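Local coordinates for regulator of Ty1 transposition protein 107 (Saccharomyces cerevisiae, PDB 3T7K) that binds the phosphorylated tail of histone H2A through its C-terminal tandem BRCT repeats, an interaction that serves DNA damage repair, at residues 19-24 with 46-51; 26-31 with 72-77; 40-45 with 94-99; 81-86 with 124-129; 89-94 with 111-116. All blocks are in the same frame, centred on the assembly; numbering follows the deposited sequence.

Contact 1. Residues 19-24 with 46-51; sequences PNYDLK and LGIKIF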
# COMPACT_ATOMS: atom_id res chain seq x y z
N PRO C 19 -10.23 19.33 12.89
CA PRO C 19 -9.47 18.08 13.02
C PRO C 19 -9.37 17.37 11.69
O PRO C 19 -10.16 17.61 10.78
CB PRO C 19 -10.34 17.26 13.98
CG PRO C 19 -11.69 17.83 13.87
CD PRO C 19 -11.48 19.29 13.65
N ASN C 20 -8.39 16.49 11.58
CA ASN C 20 -8.29 15.61 10.43
C ASN C 20 -8.53 14.20 10.91
O ASN C 20 -7.61 13.55 11.41
CB ASN C 20 -6.92 15.73 9.76
CG ASN C 20 -6.75 14.72 8.64
OD1 ASN C 20 -7.72 14.17 8.14
ND2 ASN C 20 -5.51 14.46 8.27
N TYR C 21 -9.76 13.72 10.78
CA TYR C 21 -10.09 12.38 11.25
C TYR C 21 -9.42 11.28 10.42
O TYR C 21 -9.25 10.17 10.89
CB TYR C 21 -11.61 12.17 11.27
CG TYR C 21 -12.29 12.96 12.34
CD1 TYR C 21 -12.32 12.50 13.65
CD2 TYR C 21 -12.90 14.16 12.05
CE1 TYR C 21 -12.96 13.23 14.64
CE2 TYR C 21 -13.53 14.90 13.03
CZ TYR C 21 -13.55 14.44 14.31
OH TYR C 21 -14.19 15.18 15.27
N ASP C 22 -9.05 11.61 9.19
CA ASP C 22 -8.35 10.66 8.33
C ASP C 22 -9.10 9.33 8.15
O ASP C 22 -8.54 8.25 8.33
CB ASP C 22 -6.92 10.42 8.83
CG ASP C 22 -6.14 9.55 7.88
OD1 ASP C 22 -6.67 9.32 6.76
OD2 ASP C 22 -5.05 9.01 8.22
N LEU C 23 -10.37 9.41 7.76
CA LEU C 23 -11.19 8.22 7.57
C LEU C 23 -11.46 8.00 6.10
O LEU C 23 -11.85 8.92 5.39
CB LEU C 23 -12.52 8.35 8.32
CG LEU C 23 -12.39 8.60 9.83
CD1 LEU C 23 -13.74 8.68 10.46
CD2 LEU C 23 -11.57 7.48 10.49
N LYS C 24 -11.22 6.78 5.63
CA LYS C 24 -11.68 6.37 4.31
C LYS C 24 -12.67 5.23 4.58
O LYS C 24 -12.25 4.10 4.83
CB LYS C 24 -10.50 5.91 3.44
CG LYS C 24 -9.52 7.04 3.08
CD LYS C 24 -8.13 6.49 2.75
CE LYS C 24 -7.49 5.82 3.97
NZ LYS C 24 -6.28 4.97 3.65
N LEU C 46 -12.87 17.66 6.81
CA LEU C 46 -12.44 17.11 8.09
C LEU C 46 -11.70 15.79 7.90
O LEU C 46 -11.51 15.05 8.86
CB LEU C 46 -13.64 16.91 9.03
CG LEU C 46 -14.42 18.18 9.39
CD1 LEU C 46 -15.71 17.86 10.14
CD2 LEU C 46 -13.59 19.11 10.21
N GLY C 47 -11.28 15.50 6.68
CA GLY C 47 -10.54 14.28 6.41
C GLY C 47 -11.37 13.01 6.57
O GLY C 47 -10.84 11.98 6.97
N ILE C 48 -12.66 13.11 6.27
CA ILE C 48 -13.52 11.95 6.21
C ILE C 48 -14.08 11.83 4.78
O ILE C 48 -14.76 12.75 4.28
CB ILE C 48 -14.72 12.09 7.16
CG1 ILE C 48 -14.25 12.32 8.59
CG2 ILE C 48 -15.61 10.87 7.07
CD1 ILE C 48 -15.38 12.63 9.54
N LYS C 49 -13.79 10.70 4.14
CA LYS C 49 -14.26 10.39 2.79
C LYS C 49 -15.03 9.09 2.84
O LYS C 49 -14.56 8.11 3.43
CB LYS C 49 -13.07 10.23 1.83
CG LYS C 49 -12.05 11.34 1.95
CD LYS C 49 -11.24 11.54 0.67
CE LYS C 49 -10.11 10.54 0.53
NZ LYS C 49 -9.15 10.99 -0.52
N ILE C 50 -16.21 9.09 2.23
CA ILE C 50 -17.09 7.92 2.23
C ILE C 50 -17.32 7.41 0.80
O ILE C 50 -17.90 8.12 -0.03
CB ILE C 50 -18.43 8.25 2.89
CG1 ILE C 50 -18.18 8.86 4.27
CG2 ILE C 50 -19.29 7.01 3.01
CD1 ILE C 50 -19.39 8.85 5.18
N PHE C 51 -16.84 6.20 0.53
CA PHE C 51 -16.96 5.61 -0.80
C PHE C 51 -18.24 4.80 -0.91
O PHE C 51 -18.78 4.33 0.10
CB PHE C 51 -15.75 4.73 -1.10
CG PHE C 51 -14.45 5.45 -0.96
CD1 PHE C 51 -13.72 5.82 -2.07
CD2 PHE C 51 -13.97 5.80 0.30
CE1 PHE C 51 -12.52 6.51 -1.93
CE2 PHE C 51 -12.78 6.49 0.44
CZ PHE C 51 -12.05 6.83 -0.67
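Leu23 and Ile48 pair in parallel where strands 23-27 and 48-50, the two strands of the beta-alpha-beta unit completed by helix 37-45, run together at the sheet edge. Backbone bonds set the register: Tyr21 N donates to Leu46 O at 2.9 Å, Leu23 N to Gly47 O, and Lys49 N returns to Leu23 O at 2.9 Å. Gly47, at positive phi, closes helix 37-45 as the C-prime residue of a Schellman motif, and a side chain there would run into Asn20 OD1. The apolar contacts gather on the face of Leu23 and Ile48. Ile48 CG1 lies 3.8 Å from Tyr21 CB and 4.1 Å from Leu23 CD1; the side chains point the same way, and Ile48 packs on Phe91 and Leu95 of helix 90-99. An alanine in place of Ile48 would probably open a gap beside Tyr21 CB and Leu23 CD1 and against that helix. Tyr21 OH hydrogen-bonds Ile111 O and Lys24 NZ hydrogen-bonds Lys59 O. On the other face Phe51 CE2 touches Lys24 CB at 3.8 Å.

Contact 2. Residues 26-31 with 72-77; sequences VCTGCF and EKFLKS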
# COMPACT_ATOMS: atom_id res chain seq x y z
N VAL C 26 -16.66 3.04 4.27
CA VAL C 26 -17.90 2.74 3.59
C VAL C 26 -18.91 2.64 4.72
O VAL C 26 -18.52 2.40 5.85
CB VAL C 26 -17.83 1.44 2.75
CG1 VAL C 26 -16.75 1.57 1.68
CG2 VAL C 26 -17.55 0.24 3.63
N CYS C 27 -20.19 2.88 4.43
CA CYS C 27 -21.24 2.63 5.39
C CYS C 27 -21.98 1.39 4.94
O CYS C 27 -22.11 1.14 3.75
CB CYS C 27 -22.23 3.78 5.41
SG CYS C 27 -21.43 5.35 5.74
N THR C 28 -22.47 0.63 5.91
CA THR C 28 -23.31 -0.54 5.64
C THR C 28 -24.37 -0.50 6.71
O THR C 28 -24.07 -0.19 7.87
CB THR C 28 -22.48 -1.85 5.66
OG1 THR C 28 -23.30 -2.97 5.28
CG2 THR C 28 -21.89 -2.11 7.05
N GLY C 29 -25.63 -0.75 6.35
CA GLY C 29 -26.71 -0.60 7.30
C GLY C 29 -26.93 0.86 7.66
O GLY C 29 -27.53 1.17 8.70
N CYS C 30 -26.44 1.77 6.81
CA CYS C 30 -26.60 3.22 7.05
C CYS C 30 -26.25 4.10 5.85
O CYS C 30 -25.55 3.66 4.92
CB CYS C 30 -25.85 3.67 8.32
SG CYS C 30 -24.07 3.18 8.53
N PHE C 31 -26.76 5.33 5.86
CA PHE C 31 -26.43 6.35 4.86
C PHE C 31 -26.43 5.81 3.43
O PHE C 31 -25.47 6.02 2.68
CB PHE C 31 -25.06 6.96 5.17
CG PHE C 31 -24.95 7.54 6.55
CD1 PHE C 31 -25.46 8.81 6.82
CD2 PHE C 31 -24.29 6.85 7.56
CE1 PHE C 31 -25.33 9.37 8.09
CE2 PHE C 31 -24.16 7.41 8.84
CZ PHE C 31 -24.69 8.67 9.10
N GLU C 72 -22.18 -7.87 2.79
CA GLU C 72 -20.92 -7.96 2.06
C GLU C 72 -19.92 -6.90 2.54
O GLU C 72 -18.74 -7.17 2.73
CB GLU C 72 -21.17 -7.78 0.56
CG GLU C 72 -19.91 -7.77 -0.28
CD GLU C 72 -20.20 -7.58 -1.75
OE1 GLU C 72 -21.37 -7.26 -2.08
OE2 GLU C 72 -19.29 -7.75 -2.59
N LYS C 73 -20.41 -5.68 2.75
CA LYS C 73 -19.54 -4.58 3.15
C LYS C 73 -18.91 -4.79 4.51
O LYS C 73 -17.70 -4.62 4.67
CB LYS C 73 -20.30 -3.25 3.13
CG LYS C 73 -20.24 -2.55 1.80
CD LYS C 73 -21.08 -1.28 1.85
CE LYS C 73 -20.84 -0.41 0.64
NZ LYS C 73 -21.90 0.62 0.52
N PHE C 74 -19.73 -5.17 5.49
CA PHE C 74 -19.19 -5.47 6.80
C PHE C 74 -18.16 -6.59 6.75
O PHE C 74 -17.08 -6.46 7.32
CB PHE C 74 -20.28 -5.81 7.82
CG PHE C 74 -19.84 -5.59 9.23
CD1 PHE C 74 -20.02 -4.36 9.84
CD2 PHE C 74 -19.17 -6.58 9.92
CE1 PHE C 74 -19.59 -4.13 11.14
CE2 PHE C 74 -18.74 -6.37 11.22
CZ PHE C 74 -18.95 -5.13 11.83
N LEU C 75 -18.47 -7.69 6.08
CA LEU C 75 -17.55 -8.83 6.06
C LEU C 75 -16.25 -8.44 5.38
O LEU C 75 -15.16 -8.86 5.79
CB LEU C 75 -18.19 -10.02 5.35
CG LEU C 75 -19.41 -10.60 6.06
CD1 LEU C 75 -20.12 -11.62 5.17
CD2 LEU C 75 -19.01 -11.21 7.37
N LYS C 76 -16.37 -7.64 4.32
CA LYS C 76 -15.18 -7.21 3.59
C LYS C 76 -14.36 -6.22 4.39
O LYS C 76 -13.13 -6.18 4.28
CB LYS C 76 -15.54 -6.60 2.24
CG LYS C 76 -15.65 -7.60 1.09
CD LYS C 76 -16.17 -6.88 -0.16
CE LYS C 76 -16.22 -7.81 -1.36
NZ LYS C 76 -16.72 -7.08 -2.56
N SER C 77 -15.03 -5.40 5.20
CA SER C 77 -14.30 -4.41 5.99
C SER C 77 -13.28 -5.14 6.86
O SER C 77 -12.26 -4.57 7.26
CB SER C 77 -15.24 -3.58 6.85
OG SER C 77 -15.58 -4.26 8.04
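Lys73 lays its aliphatic chain across Thr28 and the end of strand 23-27, running antiparallel alongside the threonine side chain. Its CB meets Thr28 CB at 3.6 Å, and the extended chain continues past the strand end, with CD 3.2 Å from Cys27 O and CE 4.1 Å from Val26 CB. The ammonium makes a weak hydrogen bond, Lys73 NZ to Cys27 O at 3.3 Å, and also hydrogen-bonds Asp52 O and a modified side chain of the bound peptide. Thr28 OG1 and Gly29 N hydrogen-bond a modified side chain too, which fits the phosphate pocket of a BRCT repeat. A methionine in place of Lys73 would probably cost the modified group its bond from this ammonium and leave Asp52 O without that donor. Thr28 CG2 meets the edge of the Phe74 ring, 4.0 Å from CD1. Strand 62-64 sets Ile63 against Val26 and Thr28, while helix 72-77 faces the second BRCT repeat, with Glu72 on helix 154-163 and Leu75 on helix 229-237, the inter-repeat packing of tandem BRCTs.

Contact 3. Residues 40-45 with 94-99; sequences IEILNQ and DLLKQI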
# COMPACT_ATOMS: atom_id res chain seq x y z
N ILE C 40 -21.55 16.66 2.86
CA ILE C 40 -20.49 15.83 2.31
C ILE C 40 -19.21 16.62 2.18
O ILE C 40 -18.14 16.14 2.55
CB ILE C 40 -20.88 15.09 0.98
CG1 ILE C 40 -19.63 14.58 0.25
CG2 ILE C 40 -21.77 15.96 0.07
CD1 ILE C 40 -18.98 15.60 -0.67
N GLU C 41 -19.32 17.86 1.71
CA GLU C 41 -18.15 18.71 1.55
C GLU C 41 -17.48 19.04 2.89
O GLU C 41 -16.25 19.15 2.97
CB GLU C 41 -18.54 20.00 0.81
CG GLU C 41 -17.34 20.82 0.44
OE1 GLU C 41 -16.44 19.18 -1.02
OE2 GLU C 41 -15.09 20.05 0.48
N ILE C 42 -18.29 19.18 3.94
CA ILE C 42 -17.78 19.34 5.30
C ILE C 42 -16.90 18.15 5.70
O ILE C 42 -15.76 18.33 6.12
CB ILE C 42 -18.92 19.47 6.33
CG1 ILE C 42 -19.69 20.78 6.13
CG2 ILE C 42 -18.38 19.43 7.74
CD1 ILE C 42 -20.79 20.98 7.16
N LEU C 43 -17.45 16.93 5.58
CA LEU C 43 -16.72 15.72 5.93
C LEU C 43 -15.34 15.66 5.29
O LEU C 43 -14.35 15.36 5.96
CB LEU C 43 -17.53 14.47 5.56
CG LEU C 43 -18.82 14.36 6.35
CD1 LEU C 43 -19.65 13.15 5.92
CD2 LEU C 43 -18.50 14.28 7.83
N ASN C 44 -15.27 15.93 3.99
CA ASN C 44 -13.98 15.89 3.29
C ASN C 44 -13.03 16.93 3.87
O ASN C 44 -11.83 16.69 4.00
CB ASN C 44 -14.16 16.10 1.79
CG ASN C 44 -15.39 15.39 1.25
OD1 ASN C 44 -16.36 16.04 0.83
ND2 ASN C 44 -15.37 14.05 1.26
N GLN C 45 -13.57 18.08 4.24
CA GLN C 45 -12.73 19.10 4.86
C GLN C 45 -12.18 18.62 6.19
O GLN C 45 -11.15 19.10 6.65
CB GLN C 45 -13.50 20.41 5.03
CG GLN C 45 -13.65 21.20 3.73
CD GLN C 45 -12.38 21.18 2.89
OE1 GLN C 45 -11.31 21.59 3.35
NE2 GLN C 45 -12.49 20.68 1.66
N ASP C 94 -23.38 12.95 15.34
CA ASP C 94 -22.92 13.89 16.35
C ASP C 94 -22.00 14.94 15.77
O ASP C 94 -22.05 16.12 16.15
CB ASP C 94 -22.22 13.17 17.49
CG ASP C 94 -23.17 12.33 18.31
OD1 ASP C 94 -24.39 12.45 18.06
OD2 ASP C 94 -22.70 11.58 19.19
N LEU C 95 -21.15 14.50 14.85
CA LEU C 95 -20.19 15.37 14.19
C LEU C 95 -20.89 16.49 13.46
O LEU C 95 -20.63 17.68 13.70
CB LEU C 95 -19.33 14.56 13.23
CG LEU C 95 -18.21 15.32 12.53
CD1 LEU C 95 -17.47 16.23 13.52
CD2 LEU C 95 -17.26 14.34 11.87
N LEU C 96 -21.78 16.12 12.54
CA LEU C 96 -22.52 17.12 11.78
C LEU C 96 -23.42 18.01 12.66
O LEU C 96 -23.55 19.20 12.40
CB LEU C 96 -23.31 16.47 10.64
CG LEU C 96 -22.45 15.91 9.51
CD1 LEU C 96 -23.29 15.19 8.47
CD2 LEU C 96 -21.62 17.00 8.86
N LYS C 97 -24.01 17.43 13.69
CA LYS C 97 -24.80 18.21 14.65
C LYS C 97 -23.97 19.37 15.20
O LYS C 97 -24.37 20.53 15.12
CB LYS C 97 -25.26 17.30 15.80
CG LYS C 97 -26.18 17.95 16.84
CD LYS C 97 -26.88 16.87 17.67
CE LYS C 97 -27.31 17.37 19.04
NZ LYS C 97 -28.50 18.26 19.01
N GLN C 98 -22.80 19.03 15.74
CA GLN C 98 -21.88 20.02 16.29
C GLN C 98 -21.45 21.04 15.24
O GLN C 98 -21.38 22.24 15.52
CB GLN C 98 -20.65 19.31 16.86
CG GLN C 98 -19.92 20.07 17.94
CD GLN C 98 -18.83 19.22 18.57
OE1 GLN C 98 -17.74 19.10 18.02
NE2 GLN C 98 -19.14 18.62 19.72
N ILE C 99 -21.15 20.57 14.04
CA ILE C 99 -20.69 21.45 12.98
C ILE C 99 -21.76 22.46 12.57
O ILE C 99 -21.44 23.58 12.17
CB ILE C 99 -20.24 20.64 11.75
CG1 ILE C 99 -19.00 19.81 12.11
CG2 ILE C 99 -19.99 21.55 10.56
CD1 ILE C 99 -17.75 20.22 11.38
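Ile42 and Ile99 make the closest contact between 40-45 and 94-99, the two side chains passing alongside each other from opposite helices. Ile42 CD1 lies 3.5 Å from Ile99 CG2, while Ile42 CG2 sits 3.8 Å from Ile99 CD1, so both branches of each side chain take part. Ile42 CG2 also touches Leu96 CD2 at 4.2 Å. Leu43 completes this first shell with one methyl: its CD2 meets Leu95 CD2 at 4.2 Å and Leu96 CD2 at 4.3 Å. The interface is entirely apolar, held by methyl packing alone.

Next come the torsions and the backbones that present these groups. Ile42 CG1 stands anti to the carbonyl carbon (chi1 -67°), which leaves CG2 anti to the backbone N, and Ile99 has the same first torsion. The axes of the short segments come no nearer than 11.2 Å and their directions differ by 100°, so these segments cross almost perpendicularly and meet over a small patch. Their CA atoms stay well apart, 8.3 Å between Ile42 CA and Leu96 CA, and the gap is bridged by branched side chains.

Farther out, Ile11 and Leu12 of helix 8-13 pack on Ile99, and Ile109 also touches Ile99. Leu43 and Leu95 both rest on Ile48 of strand 48-50, which places the crossing on one face of the parallel BRCT sheet.

Contact 4. Residues 81-86 with 124-129; sequences EPLKFA and SIISKT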
# COMPACT_ATOMS: atom_id res chain seq x y z
N GLU C 81 -6.75 -3.11 5.12
CA GLU C 81 -5.32 -3.26 5.33
C GLU C 81 -4.62 -2.00 5.86
O GLU C 81 -3.87 -1.34 5.13
CB GLU C 81 -4.69 -3.70 4.01
CG GLU C 81 -5.24 -5.05 3.50
CD GLU C 81 -4.78 -5.39 2.10
OE1 GLU C 81 -3.88 -4.68 1.57
OE2 GLU C 81 -5.31 -6.35 1.51
N PRO C 82 -4.84 -1.68 7.14
CA PRO C 82 -5.70 -2.43 8.04
C PRO C 82 -7.05 -1.76 8.22
O PRO C 82 -7.25 -0.64 7.74
CB PRO C 82 -4.94 -2.35 9.36
CG PRO C 82 -4.36 -0.93 9.32
CD PRO C 82 -4.07 -0.64 7.86
N LEU C 83 -7.95 -2.43 8.93
CA LEU C 83 -9.14 -1.77 9.42
C LEU C 83 -8.71 -1.03 10.67
O LEU C 83 -8.08 -1.61 11.53
CB LEU C 83 -10.23 -2.77 9.79
CG LEU C 83 -11.48 -2.17 10.44
CD1 LEU C 83 -12.28 -1.31 9.45
CD2 LEU C 83 -12.37 -3.27 11.01
N LYS C 84 -9.04 0.25 10.76
CA LYS C 84 -8.58 1.05 11.89
C LYS C 84 -9.74 1.42 12.79
O LYS C 84 -9.59 1.53 14.00
CB LYS C 84 -7.88 2.31 11.39
CG LYS C 84 -6.54 2.02 10.75
CD LYS C 84 -5.82 3.27 10.27
CE LYS C 84 -4.50 2.88 9.62
NZ LYS C 84 -3.78 4.04 9.02
N PHE C 85 -10.90 1.62 12.19
CA PHE C 85 -12.05 2.07 12.94
C PHE C 85 -13.30 1.36 12.47
O PHE C 85 -13.51 1.18 11.28
CB PHE C 85 -12.23 3.57 12.80
CG PHE C 85 -11.08 4.38 13.35
CD1 PHE C 85 -10.98 4.63 14.71
CD2 PHE C 85 -10.13 4.91 12.50
CE1 PHE C 85 -9.93 5.40 15.20
CE2 PHE C 85 -9.08 5.68 12.99
CZ PHE C 85 -8.98 5.92 14.34
N ALA C 86 -14.13 0.97 13.42
CA ALA C 86 -15.42 0.37 13.11
C ALA C 86 -16.36 1.16 13.97
O ALA C 86 -16.41 0.98 15.17
CB ALA C 86 -15.42 -1.11 13.51
N SER C 124 -8.74 -6.54 19.76
CA SER C 124 -8.10 -7.81 19.41
C SER C 124 -8.47 -8.26 18.00
O SER C 124 -7.63 -8.80 17.28
CB SER C 124 -8.44 -8.90 20.43
OG SER C 124 -9.85 -9.12 20.51
N ILE C 125 -9.71 -8.03 17.60
CA ILE C 125 -10.13 -8.42 16.26
C ILE C 125 -9.68 -7.39 15.22
O ILE C 125 -9.18 -7.75 14.15
CB ILE C 125 -11.65 -8.69 16.19
CG1 ILE C 125 -11.98 -9.51 14.96
CG2 ILE C 125 -12.44 -7.39 16.19
CD1 ILE C 125 -11.34 -10.89 14.98
N ILE C 126 -9.85 -6.11 15.54
CA ILE C 126 -9.40 -5.06 14.64
C ILE C 126 -7.92 -5.28 14.33
O ILE C 126 -7.50 -5.14 13.19
CB ILE C 126 -9.61 -3.65 15.25
CG1 ILE C 126 -11.04 -3.16 15.02
CG2 ILE C 126 -8.63 -2.65 14.65
CD1 ILE C 126 -11.34 -1.82 15.65
N SER C 127 -7.15 -5.64 15.34
CA SER C 127 -5.71 -5.71 15.16
C SER C 127 -5.26 -6.83 14.23
O SER C 127 -4.22 -6.71 13.57
CB SER C 127 -5.00 -5.78 16.52
OG SER C 127 -5.57 -6.81 17.31
N LYS C 128 -6.06 -7.89 14.15
CA LYS C 128 -5.78 -8.99 13.23
C LYS C 128 -5.79 -8.57 11.76
O LYS C 128 -5.22 -9.27 10.91
CB LYS C 128 -6.78 -10.13 13.44
CG LYS C 128 -6.68 -10.81 14.79
CD LYS C 128 -8.00 -11.50 15.11
CE LYS C 128 -7.81 -12.99 15.39
NZ LYS C 128 -7.20 -13.22 16.72
N THR C 129 -6.44 -7.46 11.44
CA THR C 129 -6.40 -6.96 10.06
C THR C 129 -5.02 -6.41 9.64
O THR C 129 -4.79 -6.16 8.46
CB THR C 129 -7.49 -5.90 9.78
OG1 THR C 129 -7.26 -4.72 10.57
CG2 THR C 129 -8.85 -6.46 10.11
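Thr129 and Leu83 form the tight side of this contact, where a hydroxyl near the C-terminal end of helix 123-128 takes a backbone N-H. Leu83 N donates to Thr129 OG1 at 2.9 Å with an angle of 144° at the hydrogen, and that hydroxyl passes its own proton to Ile126 O at 2.7 Å, almost in line with the carbonyl bond. Ile126 O also accepts from Thr129 N, so two donors of one residue grip this carbonyl. With chi1 at 65°, OG1 lies between the backbone N and the carbonyl carbon, and CG2 is turned to Leu83 CB, 4.0 Å away. Pro82, after a cis peptide bond, sets its CB 3.5 Å from Thr129 OG1, and Ile126 CG2 approaches Leu83 O at 3.3 Å.

The contact joins the lead-in to strand 85-87, an outer strand of the parallel BRCT sheet, to a helix that probably belongs to the connection between the two repeats. Leu83 reaches inward to Ile63 of strand 62-64, and Thr129 packs on Leu239.

Toward solvent the fit is looser. Ile126 CG1 stays 4.2 Å from Leu83 CD2 and its CD1 is 4.1 Å from Lys84 O. The Lys84 side chain starts away from the helix, as does that of Glu81, whose carboxylate forms salt bridges with Lys134 and Lys59.

Contact 5. Residues 89-94 with 111-116; sequences PEFIID and INLFDY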
# COMPACT_ATOMS: atom_id res chain seq x y z
N PRO C 89 -22.84 4.91 13.31
CA PRO C 89 -23.18 6.09 12.50
C PRO C 89 -23.35 7.33 13.37
O PRO C 89 -23.21 8.44 12.88
CB PRO C 89 -24.52 5.68 11.85
CG PRO C 89 -25.07 4.61 12.75
CD PRO C 89 -23.87 3.86 13.23
N GLU C 90 -23.64 7.14 14.65
CA GLU C 90 -23.78 8.26 15.59
C GLU C 90 -22.56 9.20 15.56
O GLU C 90 -22.67 10.39 15.88
CB GLU C 90 -23.99 7.71 17.01
CG GLU C 90 -25.43 7.31 17.34
CD GLU C 90 -25.83 5.93 16.79
OE1 GLU C 90 -25.12 5.38 15.91
OE2 GLU C 90 -26.87 5.40 17.24
N PHE C 91 -21.40 8.67 15.18
CA PHE C 91 -20.21 9.50 15.03
C PHE C 91 -20.45 10.63 14.04
O PHE C 91 -20.32 11.80 14.37
CB PHE C 91 -19.00 8.68 14.58
CG PHE C 91 -17.81 9.53 14.20
CD1 PHE C 91 -16.94 9.99 15.18
CD2 PHE C 91 -17.57 9.86 12.89
CE1 PHE C 91 -15.84 10.77 14.84
CE2 PHE C 91 -16.48 10.65 12.53
CZ PHE C 91 -15.62 11.11 13.51
N ILE C 92 -20.79 10.25 12.81
CA ILE C 92 -21.07 11.22 11.76
C ILE C 92 -22.25 12.11 12.15
O ILE C 92 -22.29 13.31 11.83
CB ILE C 92 -21.39 10.51 10.44
CG1 ILE C 92 -20.20 9.67 9.98
CG2 ILE C 92 -21.75 11.51 9.37
CD1 ILE C 92 -19.08 10.48 9.42
N ILE C 93 -23.21 11.52 12.84
CA ILE C 93 -24.40 12.28 13.23
C ILE C 93 -24.00 13.36 14.24
O ILE C 93 -24.26 14.53 14.03
CB ILE C 93 -25.52 11.36 13.78
CG1 ILE C 93 -26.11 10.50 12.66
CG2 ILE C 93 -26.63 12.18 14.41
CD1 ILE C 93 -27.19 9.56 13.13
N ASP C 94 -23.38 12.95 15.34
CA ASP C 94 -22.92 13.89 16.35
C ASP C 94 -22.00 14.94 15.77
O ASP C 94 -22.05 16.12 16.15
CB ASP C 94 -22.22 13.17 17.49
CG ASP C 94 -23.17 12.33 18.31
OD1 ASP C 94 -24.39 12.45 18.06
OD2 ASP C 94 -22.70 11.58 19.19
N ILE C 111 -15.81 16.04 18.76
CA ILE C 111 -16.30 14.67 18.62
C ILE C 111 -15.11 13.74 18.46
O ILE C 111 -14.26 13.98 17.60
CB ILE C 111 -17.25 14.53 17.43
CG1 ILE C 111 -18.38 15.57 17.54
CG2 ILE C 111 -17.79 13.10 17.34
CD1 ILE C 111 -19.14 15.50 18.85
N ASN C 112 -15.06 12.69 19.26
CA ASN C 112 -13.92 11.77 19.26
C ASN C 112 -14.19 10.37 18.70
O ASN C 112 -15.34 9.91 18.63
CB ASN C 112 -13.34 11.66 20.67
CG ASN C 112 -14.25 10.89 21.61
OD1 ASN C 112 -14.39 9.66 21.51
ND2 ASN C 112 -14.87 11.62 22.53
N LEU C 113 -13.11 9.68 18.35
CA LEU C 113 -13.19 8.38 17.68
C LEU C 113 -13.29 7.20 18.65
O LEU C 113 -13.10 6.05 18.24
CB LEU C 113 -11.94 8.19 16.81
CG LEU C 113 -11.78 9.20 15.68
CD1 LEU C 113 -10.32 9.33 15.25
CD2 LEU C 113 -12.68 8.82 14.50
N PHE C 114 -13.58 7.46 19.92
CA PHE C 114 -13.54 6.40 20.92
C PHE C 114 -14.89 6.13 21.53
O PHE C 114 -15.13 5.06 22.09
CB PHE C 114 -12.54 6.74 22.02
CG PHE C 114 -11.17 7.06 21.51
CD1 PHE C 114 -10.34 6.05 21.06
CD2 PHE C 114 -10.72 8.37 21.47
CE1 PHE C 114 -9.07 6.34 20.59
CE2 PHE C 114 -9.45 8.67 21.00
CZ PHE C 114 -8.63 7.66 20.55
N ASP C 115 -15.79 7.11 21.45
CA ASP C 115 -17.08 6.97 22.09
C ASP C 115 -18.11 6.28 21.21
O ASP C 115 -19.30 6.35 21.50
CB ASP C 115 -17.60 8.34 22.51
CG ASP C 115 -16.77 8.95 23.60
OD1 ASP C 115 -16.94 10.16 23.90
OD2 ASP C 115 -15.93 8.21 24.16
N TYR C 116 -17.68 5.63 20.14
CA TYR C 116 -18.63 5.12 19.15
C TYR C 116 -18.29 3.75 18.57
O TYR C 116 -18.59 3.49 17.41
CB TYR C 116 -18.76 6.10 17.99
CG TYR C 116 -19.13 7.50 18.41
CD1 TYR C 116 -20.47 7.86 18.58
CD2 TYR C 116 -18.16 8.46 18.61
CE1 TYR C 116 -20.81 9.15 18.96
CE2 TYR C 116 -18.49 9.75 18.98
CZ TYR C 116 -19.82 10.10 19.15
OH TYR C 116 -20.15 11.39 19.52
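Phe91 has CG anti to its backbone N (chi1 171°) and Tyr116 has CG anti to its carbonyl carbon (chi1 -55°), torsions that help bring their rings together edge-to-face. The pair fastens the loop after helix 90-99, the last helix of the first BRCT repeat, back onto the start of that helix. It is an offset T-shaped stack with the Phe91 edge toward the Tyr116 face, centroids 5.8 Å apart and planes at 82°. Phe91 CA sits over the centre of the same Tyr116 ring, a CH-pi contact of 3.9 Å to the centroid, and Asp115 CB lies toward the rim of the opposite face. Around Phe91, CD1 meets Ile111 CG2 at 3.9 Å and CE1 meets Leu113 CD2 at 3.7 Å, while Tyr21 adds another edge-to-face ring. Asn112 shapes the loop as an Asx turn, its OD1 accepting from Phe114 N at 2.8 Å. At the Tyr116 ring's far end, OH donates to the anti lone pair of Asp94 OD2 at 2.6 Å.

Overall arrangement
All five contacts belong to the first BRCT repeat or the chain leading out of it. Contacts 1 and 2 share strand 23-27, their centres 16 Å apart, and contact 4 reaches the same parallel sheet through strand 85-87. Contacts 3 and 5 share helix 90-99 and Asp94, with centres 11 Å apart, and touch contact 1 through Ile48, Tyr21 and Phe91. Along the chain contacts 1, 2 and 3 interlock, while contact 5 is nested within the loop closed by contact 4. Contact 2, which holds the peptide's modified group, lies about 20 Å between centres from contact 3; the two do not touch, though their nearest atoms are about 6 Å apart.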